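Local coordinates for protein 2-(hydroxymethyl)glutarate dehydrogenase (Eubacterium barkeri, PDB 3CKY) that catalyses the NAD-dependent interconversion of 2-formylglutarate and (S)-2-hydroxymethylglutarate, a step in the breakdown of nicotinate, at residues Pro18-Leu23 and Val28-Phe33; Ile63-Leu68 and Gln151-Val156; Leu194-Gly199 and Glu203-Ile208. One frame throughout, in Å; residues are numbered along the deposited sequence.

Contact 1: residues Pro18-Leu23 and Val28-Phe33; sequences PMAINL and VTVYAF
The Leu23 peptide carbonyl is the flat group here, no ring taking part across the contact, and Val28 meets it with its N and its CG1. Val28 N donates to Leu23 O at 3.1 Å, a fairly straight bond (156° at the hydrogen) whose donor is tilted 27° from the carbonyl plane. Val28 CG1 is modelled close to Leu23 O, at 3.1 Å, with a first torsion away from a staggered value, so the exact place of this methyl is less sure; Val28 CG2 turns to the side chain and meets Leu23 CB at 3.5 Å. Two residues further along, Val30 divides its methyls between Ala20 and Leu23: with CG1 anti to the backbone N (chi1 175°), that branch comes to 4.1 Å from Ala20 CB, and Val30 CG2 sits 3.8 Å from Leu23 CB. Helix 16-25 and strand 29-33 are the second and third elements of the beta-alpha-beta unit that starts at strand 6-10, the first of the Rossmann fold. Ala20 belongs to the NAD-binding region inferred by similarity, and Phe9 of strand 6-10 touches Ala20, Leu23 and Val30. The chemistry is consistent with methyl packing holding helix to strand and the Val28-Leu23 bond closing the turn between them.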
ATOM      1  N   PRO A  18     -35.389  13.064  15.526  1.00 73.97           N
ATOM      2  CA  PRO A  18     -35.388  12.969  17.000  1.00 73.83           C
ATOM      3  C   PRO A  18     -34.704  14.137  17.723  1.00 73.60           C
ATOM      4  O   PRO A  18     -35.116  14.495  18.830  1.00 73.42           O
ATOM      5  CB  PRO A  18     -34.636  11.656  17.273  1.00 73.78           C
ATOM      6  CG  PRO A  18     -33.862  11.381  16.047  1.00 73.88           C
ATOM      7  CD  PRO A  18     -34.692  11.916  14.918  1.00 73.94           C
ATOM      8  N   MET A  19     -33.672  14.716  17.108  1.00 73.53           N
ATOM      9  CA  MET A  19     -32.998  15.891  17.666  1.00 73.49           C
ATOM     10  C   MET A  19     -33.970  17.054  17.772  1.00 73.23           C
ATOM     11  O   MET A  19     -34.060  17.703  18.812  1.00 73.01           O
ATOM     12  CB  MET A  19     -31.812  16.307  16.794  1.00 73.62           C
ATOM     13  CG  MET A  19     -30.646  15.332  16.800  1.00 73.78           C
ATOM     14  SD  MET A  19     -29.189  15.947  15.926  1.00 74.28           S
ATOM     15  CE  MET A  19     -29.858  16.937  14.614  1.00 74.65           C
ATOM     16  N   ALA A  20     -34.700  17.308  16.688  1.00 73.16           N
ATOM     17  CA  ALA A  20     -35.709  18.374  16.659  1.00 73.11           C
ATOM     18  C   ALA A  20     -36.783  18.156  17.719  1.00 72.92           C
ATOM     19  O   ALA A  20     -37.191  19.094  18.394  1.00 72.91           O
ATOM     20  CB  ALA A  20     -36.351  18.477  15.267  1.00 72.96           C
ATOM     21  N   ILE A  21     -37.234  16.912  17.853  1.00 72.88           N
ATOM     22  CA  ILE A  21     -38.254  16.547  18.840  1.00 72.90           C
ATOM     23  C   ILE A  21     -37.778  16.774  20.273  1.00 72.80           C
ATOM     24  O   ILE A  21     -38.528  17.301  21.094  1.00 72.90           O
ATOM     25  CB  ILE A  21     -38.698  15.076  18.671  1.00 72.91           C
ATOM     26  CG1 ILE A  21     -39.532  14.928  17.397  1.00 72.91           C
ATOM     27  CG2 ILE A  21     -39.501  14.606  19.880  1.00 72.87           C
ATOM     28  CD1 ILE A  21     -39.845  13.494  17.046  1.00 73.07           C
ATOM     29  N   ASN A  22     -36.542  16.382  20.570  1.00 72.74           N
ATOM     30  CA  ASN A  22     -35.964  16.619  21.895  1.00 72.68           C
ATOM     31  C   ASN A  22     -35.876  18.108  22.218  1.00 72.57           C
ATOM     32  O   ASN A  22     -36.118  18.514  23.353  1.00 72.45           O
ATOM     33  CB  ASN A  22     -34.580  15.965  22.019  1.00 72.74           C
ATOM     34  CG  ASN A  22     -34.659  14.459  22.181  1.00 72.77           C
ATOM     35  OD1 ASN A  22     -35.652  13.932  22.682  1.00 73.47           O
ATOM     36  ND2 ASN A  22     -33.609  13.760  21.767  1.00 72.57           N
ATOM     37  N   LEU A  23     -35.535  18.910  21.213  1.00 72.51           N
ATOM     38  CA  LEU A  23     -35.521  20.366  21.349  1.00 72.63           C
ATOM     39  C   LEU A  23     -36.930  20.910  21.587  1.00 72.70           C
ATOM     40  O   LEU A  23     -37.126  21.806  22.410  1.00 72.81           O
ATOM     41  CB  LEU A  23     -34.905  21.016  20.106  1.00 72.50           C
ATOM     42  CG  LEU A  23     -33.380  20.938  19.995  1.00 72.43           C
ATOM     43  CD1 LEU A  23     -32.931  21.246  18.575  1.00 72.17           C
ATOM     44  CD2 LEU A  23     -32.705  21.879  20.981  1.00 72.19           C
ATOM     45  N   VAL A  28     -38.127  24.719  23.010  1.00 74.48           N
ATOM     46  CA  VAL A  28     -37.323  25.584  22.145  1.00 74.52           C
ATOM     47  C   VAL A  28     -38.017  25.678  20.785  1.00 74.58           C
ATOM     48  O   VAL A  28     -38.552  24.684  20.276  1.00 74.50           O
ATOM     49  CB  VAL A  28     -35.843  25.108  21.976  1.00 74.58           C
ATOM     50  CG1 VAL A  28     -35.403  24.221  23.143  1.00 74.33           C
ATOM     51  CG2 VAL A  28     -35.637  24.405  20.640  1.00 74.45           C
ATOM     52  N   THR A  29     -38.019  26.879  20.213  1.00 74.57           N
ATOM     53  CA  THR A  29     -38.625  27.110  18.903  1.00 74.69           C
ATOM     54  C   THR A  29     -37.777  26.474  17.803  1.00 74.71           C
ATOM     55  O   THR A  29     -36.596  26.794  17.665  1.00 74.55           O
ATOM     56  CB  THR A  29     -38.765  28.614  18.602  1.00 74.63           C
ATOM     57  OG1 THR A  29     -39.575  29.239  19.608  1.00 75.13           O
ATOM     58  CG2 THR A  29     -39.393  28.832  17.235  1.00 74.49           C
ATOM     59  N   VAL A  30     -38.394  25.581  17.028  1.00 74.84           N
ATOM     60  CA  VAL A  30     -37.706  24.830  15.977  1.00 74.99           C
ATOM     61  C   VAL A  30     -38.362  25.045  14.608  1.00 75.14           C
ATOM     62  O   VAL A  30     -39.526  24.692  14.407  1.00 75.00           O
ATOM     63  CB  VAL A  30     -37.695  23.309  16.286  1.00 75.00           C
ATOM     64  CG1 VAL A  30     -37.085  22.528  15.130  1.00 74.88           C
ATOM     65  CG2 VAL A  30     -36.945  23.022  17.582  1.00 74.65           C
ATOM     66  N   TYR A  31     -37.607  25.628  13.677  1.00 75.35           N
ATOM     67  CA  TYR A  31     -38.010  25.713  12.270  1.00 75.45           C
ATOM     68  C   TYR A  31     -37.405  24.538  11.506  1.00 75.46           C
ATOM     69  O   TYR A  31     -36.349  24.034  11.883  1.00 75.55           O
ATOM     70  CB  TYR A  31     -37.546  27.033  11.650  1.00 75.66           C
ATOM     71  CG  TYR A  31     -38.070  28.258  12.359  1.00 75.76           C
ATOM     72  CD1 TYR A  31     -39.315  28.795  12.041  1.00 76.42           C
ATOM     73  CD2 TYR A  31     -37.324  28.880  13.351  1.00 76.33           C
ATOM     74  CE1 TYR A  31     -39.801  29.927  12.696  1.00 76.04           C
ATOM     75  CE2 TYR A  31     -37.801  30.008  14.011  1.00 76.05           C
ATOM     76  CZ  TYR A  31     -39.038  30.526  13.679  1.00 75.96           C
ATOM     77  OH  TYR A  31     -39.496  31.641  14.332  1.00 75.73           O
ATOM     78  N   ALA A  32     -38.063  24.097  10.438  1.00 75.37           N
ATOM     79  CA  ALA A  32     -37.607  22.905   9.721  1.00 75.38           C
ATOM     80  C   ALA A  32     -38.072  22.816   8.261  1.00 75.35           C
ATOM     81  O   ALA A  32     -39.199  23.187   7.920  1.00 75.23           O
ATOM     82  CB  ALA A  32     -38.035  21.654  10.478  1.00 75.41           C
ATOM     83  N   PHE A  33     -37.173  22.319   7.411  1.00 75.38           N
ATOM     84  CA  PHE A  33     -37.496  21.924   6.044  1.00 75.33           C
ATOM     85  C   PHE A  33     -36.767  20.638   5.643  1.00 75.21           C
ATOM     86  O   PHE A  33     -35.643  20.377   6.076  1.00 75.12           O
ATOM     87  CB  PHE A  33     -37.138  23.023   5.045  1.00 75.50           C
ATOM     88  CG  PHE A  33     -37.271  22.587   3.610  1.00 75.55           C
ATOM     89  CD1 PHE A  33     -38.517  22.546   2.997  1.00 76.16           C
ATOM     90  CD2 PHE A  33     -36.159  22.182   2.885  1.00 75.75           C
ATOM     91  CE1 PHE A  33     -38.648  22.125   1.679  1.00 76.01           C
ATOM     92  CE2 PHE A  33     -36.280  21.763   1.567  1.00 75.74           C
ATOM     93  CZ  PHE A  33     -37.526  21.735   0.963  1.00 75.77           C
TER

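Contact 2: residues Ile63-Leu68 and Gln151-Val156; sequences IIFTSL and QPVLSV
Strand 63-66, through Ile63 and Phe65, faces Val153 and Leu154 of helix 144-157, with the axes of the two short segments 11.0 Å apart at their closest and crossing at -44°. Alternate strand residues point toward the helix, and the touching is done by the ends of their side chains. Phe65 presents the far edge of its ring: Val153 CG1 lies in the ring plane, 3.9 Å from Phe65 CZ. Leu154 CD1 comes to the same edge, near the plane, at 3.9 Å from Phe65 CE2, so two helix methyls share the far edge of the ring. The CB of Leu154 points across rather than at the strand, and the end of the side chain comes nearer to make this touch. Val153 uses its two methyls on two neighbours. A first torsion of 174° sets CG1 anti to the backbone N, against the ring, while Val153 CG2 meets Ile63 CD1 at 3.8 Å as the two side chains slide past each other in opposite directions. In the Rossmann-type sheet, strand 63-66 lies between strands 6-10 and 93-96, and helix 144-157, which leads into the outermost strand 158-165, reaches back over these central strands. Phe65 also packs on Val95, and its ring meets that of Phe9, a residue placed in the NAD-binding region by similarity; Val153 rests on Ile7. Within the helix, Gln151 O takes two donors from one residue. Ser155 N bonds to Gln151 O at 2.8 Å, as in a regular turn, and Ser155 OG reaches the same Gln151 O at 2.9 Å from above the carbonyl plane.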
ATOM      1  N   ILE A  63     -29.546  29.236  15.327  1.00 66.36           N
ATOM      2  CA  ILE A  63     -28.673  28.075  15.243  1.00 66.43           C
ATOM      3  C   ILE A  63     -29.296  27.077  14.273  1.00 66.36           C
ATOM      4  O   ILE A  63     -30.443  26.665  14.449  1.00 66.44           O
ATOM      5  CB  ILE A  63     -28.471  27.409  16.619  1.00 66.44           C
ATOM      6  CG1 ILE A  63     -27.808  28.395  17.592  1.00 66.50           C
ATOM      7  CG2 ILE A  63     -27.633  26.126  16.477  1.00 66.24           C
ATOM      8  CD1 ILE A  63     -27.800  27.927  19.042  1.00 66.54           C
ATOM      9  N   ILE A  64     -28.539  26.706  13.248  1.00 66.26           N
ATOM     10  CA  ILE A  64     -29.035  25.829  12.194  1.00 66.33           C
ATOM     11  C   ILE A  64     -28.231  24.528  12.187  1.00 66.37           C
ATOM     12  O   ILE A  64     -26.999  24.541  12.175  1.00 66.18           O
ATOM     13  CB  ILE A  64     -28.941  26.498  10.801  1.00 66.34           C
ATOM     14  CG1 ILE A  64     -29.691  27.834  10.789  1.00 66.34           C
ATOM     15  CG2 ILE A  64     -29.510  25.578   9.729  1.00 66.27           C
ATOM     16  CD1 ILE A  64     -29.354  28.703   9.597  1.00 66.22           C
ATOM     17  N   PHE A  65     -28.949  23.411  12.208  1.00 66.45           N
ATOM     18  CA  PHE A  65     -28.345  22.098  12.152  1.00 66.49           C
ATOM     19  C   PHE A  65     -28.488  21.529  10.755  1.00 66.65           C
ATOM     20  O   PHE A  65     -29.530  21.671  10.112  1.00 66.52           O
ATOM     21  CB  PHE A  65     -29.013  21.160  13.154  1.00 66.35           C
ATOM     22  CG  PHE A  65     -28.690  21.479  14.576  1.00 66.26           C
ATOM     23  CD1 PHE A  65     -29.492  22.347  15.304  1.00 66.56           C
ATOM     24  CD2 PHE A  65     -27.583  20.921  15.189  1.00 66.04           C
ATOM     25  CE1 PHE A  65     -29.195  22.651  16.625  1.00 66.39           C
ATOM     26  CE2 PHE A  65     -27.281  21.215  16.506  1.00 66.14           C
ATOM     27  CZ  PHE A  65     -28.089  22.080  17.227  1.00 66.19           C
ATOM     28  N   THR A  66     -27.419  20.891  10.288  1.00 66.88           N
ATOM     29  CA  THR A  66     -27.452  20.161   9.036  1.00 66.89           C
ATOM     30  C   THR A  66     -26.519  18.964   9.103  1.00 66.83           C
ATOM     31  O   THR A  66     -25.538  18.972   9.843  1.00 66.91           O
ATOM     32  CB  THR A  66     -27.069  21.067   7.839  1.00 67.06           C
ATOM     33  OG1 THR A  66     -27.559  20.487   6.628  1.00 67.30           O
ATOM     34  CG2 THR A  66     -25.559  21.275   7.753  1.00 66.93           C
ATOM     35  N   SER A  67     -26.858  17.936   8.338  1.00 66.85           N
ATOM     36  CA  SER A  67     -26.004  16.780   8.135  1.00 66.89           C
ATOM     37  C   SER A  67     -26.213  16.293   6.700  1.00 66.93           C
ATOM     38  O   SER A  67     -27.236  15.676   6.385  1.00 66.90           O
ATOM     39  CB  SER A  67     -26.335  15.672   9.136  1.00 66.93           C
ATOM     40  OG  SER A  67     -25.472  14.562   8.956  1.00 67.29           O
ATOM     41  N   LEU A  68     -25.249  16.596   5.836  1.00 66.78           N
ATOM     42  CA  LEU A  68     -25.351  16.310   4.411  1.00 66.65           C
ATOM     43  C   LEU A  68     -24.374  15.192   4.030  1.00 66.60           C
ATOM     44  O   LEU A  68     -23.462  14.881   4.802  1.00 66.58           O
ATOM     45  CB  LEU A  68     -25.095  17.599   3.617  1.00 66.64           C
ATOM     46  CG  LEU A  68     -26.071  18.750   3.952  1.00 66.61           C
ATOM     47  CD1 LEU A  68     -25.622  20.093   3.386  1.00 65.34           C
ATOM     48  CD2 LEU A  68     -27.469  18.416   3.453  1.00 65.76           C
ATOM     49  N   GLN A 151     -23.401  25.479  23.253  1.00 64.71           N
ATOM     50  CA  GLN A 151     -23.336  24.340  24.190  1.00 64.60           C
ATOM     51  C   GLN A 151     -24.665  23.964  24.871  1.00 64.40           C
ATOM     52  O   GLN A 151     -25.006  22.785  24.928  1.00 64.18           O
ATOM     53  CB  GLN A 151     -22.239  24.586  25.238  1.00 64.78           C
ATOM     54  CG  GLN A 151     -22.079  23.499  26.301  1.00 65.18           C
ATOM     55  CD  GLN A 151     -23.050  23.644  27.464  1.00 66.98           C
ATOM     56  OE1 GLN A 151     -23.389  24.755  27.881  1.00 68.73           O
ATOM     57  NE2 GLN A 151     -23.498  22.517  27.999  1.00 68.19           N
ATOM     58  N   PRO A 152     -25.414  24.952  25.392  1.00 64.23           N
ATOM     59  CA  PRO A 152     -26.710  24.633  26.013  1.00 64.16           C
ATOM     60  C   PRO A 152     -27.716  23.930  25.085  1.00 63.98           C
ATOM     61  O   PRO A 152     -28.449  23.044  25.523  1.00 64.00           O
ATOM     62  CB  PRO A 152     -27.245  26.009  26.451  1.00 64.14           C
ATOM     63  CG  PRO A 152     -26.037  26.870  26.562  1.00 64.16           C
ATOM     64  CD  PRO A 152     -25.121  26.394  25.470  1.00 64.29           C
ATOM     65  N   VAL A 153     -27.749  24.327  23.819  1.00 63.98           N
ATOM     66  CA  VAL A 153     -28.597  23.667  22.823  1.00 63.80           C
ATOM     67  C   VAL A 153     -28.067  22.261  22.512  1.00 63.60           C
ATOM     68  O   VAL A 153     -28.833  21.305  22.445  1.00 63.46           O
ATOM     69  CB  VAL A 153     -28.706  24.520  21.526  1.00 63.78           C
ATOM     70  CG1 VAL A 153     -29.463  23.775  20.428  1.00 63.58           C
ATOM     71  CG2 VAL A 153     -29.387  25.841  21.832  1.00 63.95           C
ATOM     72  N   LEU A 154     -26.756  22.149  22.321  1.00 63.44           N
ATOM     73  CA  LEU A 154     -26.099  20.850  22.142  1.00 63.48           C
ATOM     74  C   LEU A 154     -26.407  19.896  23.301  1.00 63.34           C
ATOM     75  O   LEU A 154     -26.595  18.698  23.098  1.00 63.28           O
ATOM     76  CB  LEU A 154     -24.578  21.036  22.025  1.00 63.47           C
ATOM     77  CG  LEU A 154     -23.944  21.169  20.638  1.00 64.07           C
ATOM     78  CD1 LEU A 154     -24.914  21.676  19.573  1.00 64.03           C
ATOM     79  CD2 LEU A 154     -22.700  22.051  20.725  1.00 63.71           C
ATOM     80  N   SER A 155     -26.468  20.443  24.511  1.00 63.19           N
ATOM     81  CA  SER A 155     -26.689  19.645  25.717  1.00 63.13           C
ATOM     82  C   SER A 155     -28.091  19.050  25.825  1.00 62.72           C
ATOM     83  O   SER A 155     -28.295  18.116  26.594  1.00 62.27           O
ATOM     84  CB  SER A 155     -26.386  20.480  26.960  1.00 63.22           C
ATOM     85  OG  SER A 155     -25.001  20.788  27.002  1.00 64.11           O
ATOM     86  N   VAL A 156     -29.051  19.580  25.068  1.00 62.54           N
ATOM     87  CA  VAL A 156     -30.387  18.961  24.999  1.00 62.56           C
ATOM     88  C   VAL A 156     -30.378  17.735  24.085  1.00 62.22           C
ATOM     89  O   VAL A 156     -30.922  16.697  24.436  1.00 62.40           O
ATOM     90  CB  VAL A 156     -31.512  19.959  24.568  1.00 62.65           C
ATOM     91  CG1 VAL A 156     -31.167  20.651  23.276  1.00 63.36           C
ATOM     92  CG2 VAL A 156     -32.839  19.238  24.414  1.00 62.56           C
TER

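Contact 3: residues Leu194-Gly199 and Glu203-Ile208; sequences LGVKCG and ETMQEI
Three torsions carry the end of Met205 to Gly195 and Val196. The first (chi1 -75°) sets CG beside the backbone N, the second is extended, carrying SD away from CA, and the third (chi3 -72°) bends the chain so that the sulfur and the terminal methyl reach different residues. Met205 SD lies 3.8 Å from Gly195 CA. Because Gly195 carries no side chain, the sulfur can settle directly against the backbone of helix 169-197. Past the bend, Met205 CE meets Val196 CG2 at 3.8 Å, the two side chains crossing at about a right angle, and the same methyl stands 4.0 Å from Val196 N. The contact is therefore a thioether set against the glycine backbone, its methyl beside a valine branch. Around it, Met205 also touches Leu200 in the turn, and Val196 packs on Val295 and Val297 near the C-terminus. Other residues of these segments face a second subunit, where Leu194 lies on Gly252 and Cys198 on Ala172 of that chain. Helix 169-197 ends within the segment, one residue after Val196. Gly199 N bonds to Val196 O at 2.7 Å, Leu200 N bonds back to Gly195 O, and Gly199 takes the positive phi of the C-prime position. This is a Schellman motif leading through a short turn into the next helix, here in the helical C-terminal domain of a beta-hydroxyacid dehydrogenase, at the far end of the long helix whose early turns carry Lys174, the active-site residue by similarity.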
ATOM      1  N   LEU A 194      -5.842 -16.592   8.823  1.00 39.10           N
ATOM      2  CA  LEU A 194      -4.553 -17.216   9.113  1.00 38.88           C
ATOM      3  C   LEU A 194      -4.671 -18.246  10.232  1.00 39.23           C
ATOM      4  O   LEU A 194      -4.178 -19.361  10.100  1.00 39.12           O
ATOM      5  CB  LEU A 194      -3.523 -16.156   9.507  1.00 38.94           C
ATOM      6  CG  LEU A 194      -2.080 -16.641   9.816  1.00 38.85           C
ATOM      7  CD1 LEU A 194      -1.417 -17.302   8.602  1.00 36.79           C
ATOM      8  CD2 LEU A 194      -1.208 -15.525  10.372  1.00 37.73           C
ATOM      9  N   GLY A 195      -5.330 -17.846  11.321  1.00 39.33           N
ATOM     10  CA  GLY A 195      -5.512 -18.688  12.494  1.00 39.58           C
ATOM     11  C   GLY A 195      -6.240 -19.960  12.167  1.00 39.52           C
ATOM     12  O   GLY A 195      -5.794 -21.027  12.560  1.00 39.40           O
ATOM     13  N   VAL A 196      -7.346 -19.838  11.432  1.00 39.81           N
ATOM     14  CA  VAL A 196      -8.118 -21.002  11.014  1.00 40.29           C
ATOM     15  C   VAL A 196      -7.251 -21.907  10.151  1.00 40.84           C
ATOM     16  O   VAL A 196      -7.154 -23.098  10.393  1.00 40.86           O
ATOM     17  CB  VAL A 196      -9.443 -20.627  10.296  1.00 40.37           C
ATOM     18  CG1 VAL A 196     -10.105 -21.893   9.684  1.00 38.86           C
ATOM     19  CG2 VAL A 196     -10.395 -19.934  11.284  1.00 39.45           C
ATOM     20  N   LYS A 197      -6.571 -21.322   9.175  1.00 41.60           N
ATOM     21  CA  LYS A 197      -5.673 -22.097   8.327  1.00 41.66           C
ATOM     22  C   LYS A 197      -4.603 -22.858   9.135  1.00 41.83           C
ATOM     23  O   LYS A 197      -4.213 -23.968   8.758  1.00 41.48           O
ATOM     24  CB  LYS A 197      -4.995 -21.192   7.306  1.00 41.91           C
ATOM     25  CG  LYS A 197      -4.136 -21.938   6.298  1.00 42.46           C
ATOM     26  CD  LYS A 197      -5.016 -22.703   5.311  1.00 44.33           C
ATOM     27  CE  LYS A 197      -4.201 -23.528   4.332  1.00 44.64           C
ATOM     28  NZ  LYS A 197      -4.727 -23.322   2.944  1.00 46.11           N
ATOM     29  N   CYS A 198      -4.137 -22.255  10.234  1.00 41.87           N
ATOM     30  CA  CYS A 198      -3.213 -22.919  11.160  1.00 42.02           C
ATOM     31  C   CYS A 198      -3.899 -23.831  12.193  1.00 42.00           C
ATOM     32  O   CYS A 198      -3.246 -24.281  13.118  1.00 42.04           O
ATOM     33  CB  CYS A 198      -2.383 -21.887  11.916  1.00 42.22           C
ATOM     34  SG  CYS A 198      -1.363 -20.778  10.895  1.00 43.64           S
ATOM     35  N   GLY A 199      -5.203 -24.076  12.054  1.00 42.26           N
ATOM     36  CA  GLY A 199      -5.911 -25.072  12.865  1.00 42.35           C
ATOM     37  C   GLY A 199      -6.550 -24.547  14.122  1.00 42.36           C
ATOM     38  O   GLY A 199      -6.895 -25.329  14.986  1.00 42.83           O
ATOM     39  N   GLU A 203     -13.569 -19.734  18.022  1.00 44.58           N
ATOM     40  CA  GLU A 203     -13.859 -19.645  19.454  1.00 44.86           C
ATOM     41  C   GLU A 203     -12.589 -19.542  20.275  1.00 44.30           C
ATOM     42  O   GLU A 203     -12.518 -18.776  21.226  1.00 43.88           O
ATOM     43  CB  GLU A 203     -14.616 -20.866  19.955  1.00 45.56           C
ATOM     44  CG  GLU A 203     -15.701 -21.350  19.060  1.00 48.40           C
ATOM     45  CD  GLU A 203     -15.189 -22.358  18.063  1.00 51.37           C
ATOM     46  OE1 GLU A 203     -14.930 -23.526  18.489  1.00 53.29           O
ATOM     47  OE2 GLU A 203     -15.041 -21.965  16.876  1.00 49.02           O
ATOM     48  N   THR A 204     -11.600 -20.351  19.919  1.00 44.22           N
ATOM     49  CA  THR A 204     -10.316 -20.327  20.601  1.00 44.52           C
ATOM     50  C   THR A 204      -9.665 -18.962  20.476  1.00 44.38           C
ATOM     51  O   THR A 204      -9.161 -18.425  21.449  1.00 43.60           O
ATOM     52  CB  THR A 204      -9.366 -21.396  20.049  1.00 44.53           C
ATOM     53  OG1 THR A 204      -9.988 -22.682  20.157  1.00 44.06           O
ATOM     54  CG2 THR A 204      -8.029 -21.389  20.835  1.00 44.41           C
ATOM     55  N   MET A 205      -9.704 -18.406  19.271  1.00 44.85           N
ATOM     56  CA  MET A 205      -9.153 -17.084  19.018  1.00 45.56           C
ATOM     57  C   MET A 205      -9.916 -15.982  19.735  1.00 46.12           C
ATOM     58  O   MET A 205      -9.315 -15.100  20.323  1.00 46.19           O
ATOM     59  CB  MET A 205      -9.088 -16.803  17.515  1.00 45.42           C
ATOM     60  CG  MET A 205      -7.961 -17.557  16.819  1.00 44.72           C
ATOM     61  SD  MET A 205      -7.766 -17.128  15.065  1.00 44.11           S
ATOM     62  CE  MET A 205      -9.209 -17.902  14.329  1.00 41.79           C
ATOM     63  N   GLN A 206     -11.239 -16.043  19.712  1.00 47.49           N
ATOM     64  CA  GLN A 206     -12.026 -15.060  20.446  1.00 47.96           C
ATOM     65  C   GLN A 206     -11.714 -15.074  21.929  1.00 47.95           C
ATOM     66  O   GLN A 206     -11.512 -14.018  22.552  1.00 47.82           O
ATOM     67  CB  GLN A 206     -13.514 -15.286  20.288  1.00 48.16           C
ATOM     68  CG  GLN A 206     -14.273 -14.002  20.662  1.00 49.15           C
ATOM     69  CD  GLN A 206     -15.658 -14.255  21.118  1.00 50.69           C
ATOM     70  OE1 GLN A 206     -16.037 -15.396  21.428  1.00 55.33           O
ATOM     71  NE2 GLN A 206     -16.452 -13.184  21.174  1.00 54.57           N
ATOM     72  N   GLU A 207     -11.680 -16.278  22.482  1.00 48.23           N
ATOM     73  CA  GLU A 207     -11.415 -16.438  23.890  1.00 48.63           C
ATOM     74  C   GLU A 207     -10.053 -15.869  24.231  1.00 48.41           C
ATOM     75  O   GLU A 207      -9.936 -15.052  25.122  1.00 49.36           O
ATOM     76  CB  GLU A 207     -11.470 -17.904  24.276  1.00 48.40           C
ATOM     77  CG  GLU A 207     -11.323 -18.130  25.761  1.00 49.66           C
ATOM     78  CD  GLU A 207     -11.278 -19.597  26.115  1.00 51.54           C
ATOM     79  OE1 GLU A 207     -11.106 -20.433  25.187  1.00 56.81           O
ATOM     80  OE2 GLU A 207     -11.410 -19.913  27.327  1.00 56.60           O
ATOM     81  N   ILE A 208      -9.025 -16.288  23.506  1.00 47.98           N
ATOM     82  CA  ILE A 208      -7.653 -15.963  23.883  1.00 47.66           C
ATOM     83  C   ILE A 208      -7.255 -14.541  23.493  1.00 47.28           C
ATOM     84  O   ILE A 208      -6.777 -13.786  24.326  1.00 47.17           O
ATOM     85  CB  ILE A 208      -6.662 -17.022  23.326  1.00 47.54           C
ATOM     86  CG1 ILE A 208      -6.868 -18.339  24.085  1.00 47.30           C
ATOM     87  CG2 ILE A 208      -5.225 -16.544  23.459  1.00 47.40           C
ATOM     88  CD1 ILE A 208      -6.094 -19.487  23.546  1.00 47.29           C
TER

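How the contacts relate
Contacts 1 and 2 are core packing of the cofactor domain, each setting a helix on the same sheet; their centres are 10 Å apart, and they meet directly where Leu23 CD2 lies 3.8 Å from Val153 CG1. Contact 3 stands about 45 Å or more from either, centre to centre, in the helical C-terminal domain; its touching residues are mostly buried too, but it sits at the periphery, against another subunit. Contact 1 joins neighbours in sequence and adds a backbone bond to its methyl packing, contact 2 brings distant parts of the chain together through an aromatic edge and methyls, and contact 3 pairs consecutive helices through a thioether on glycine, with no sheet involved.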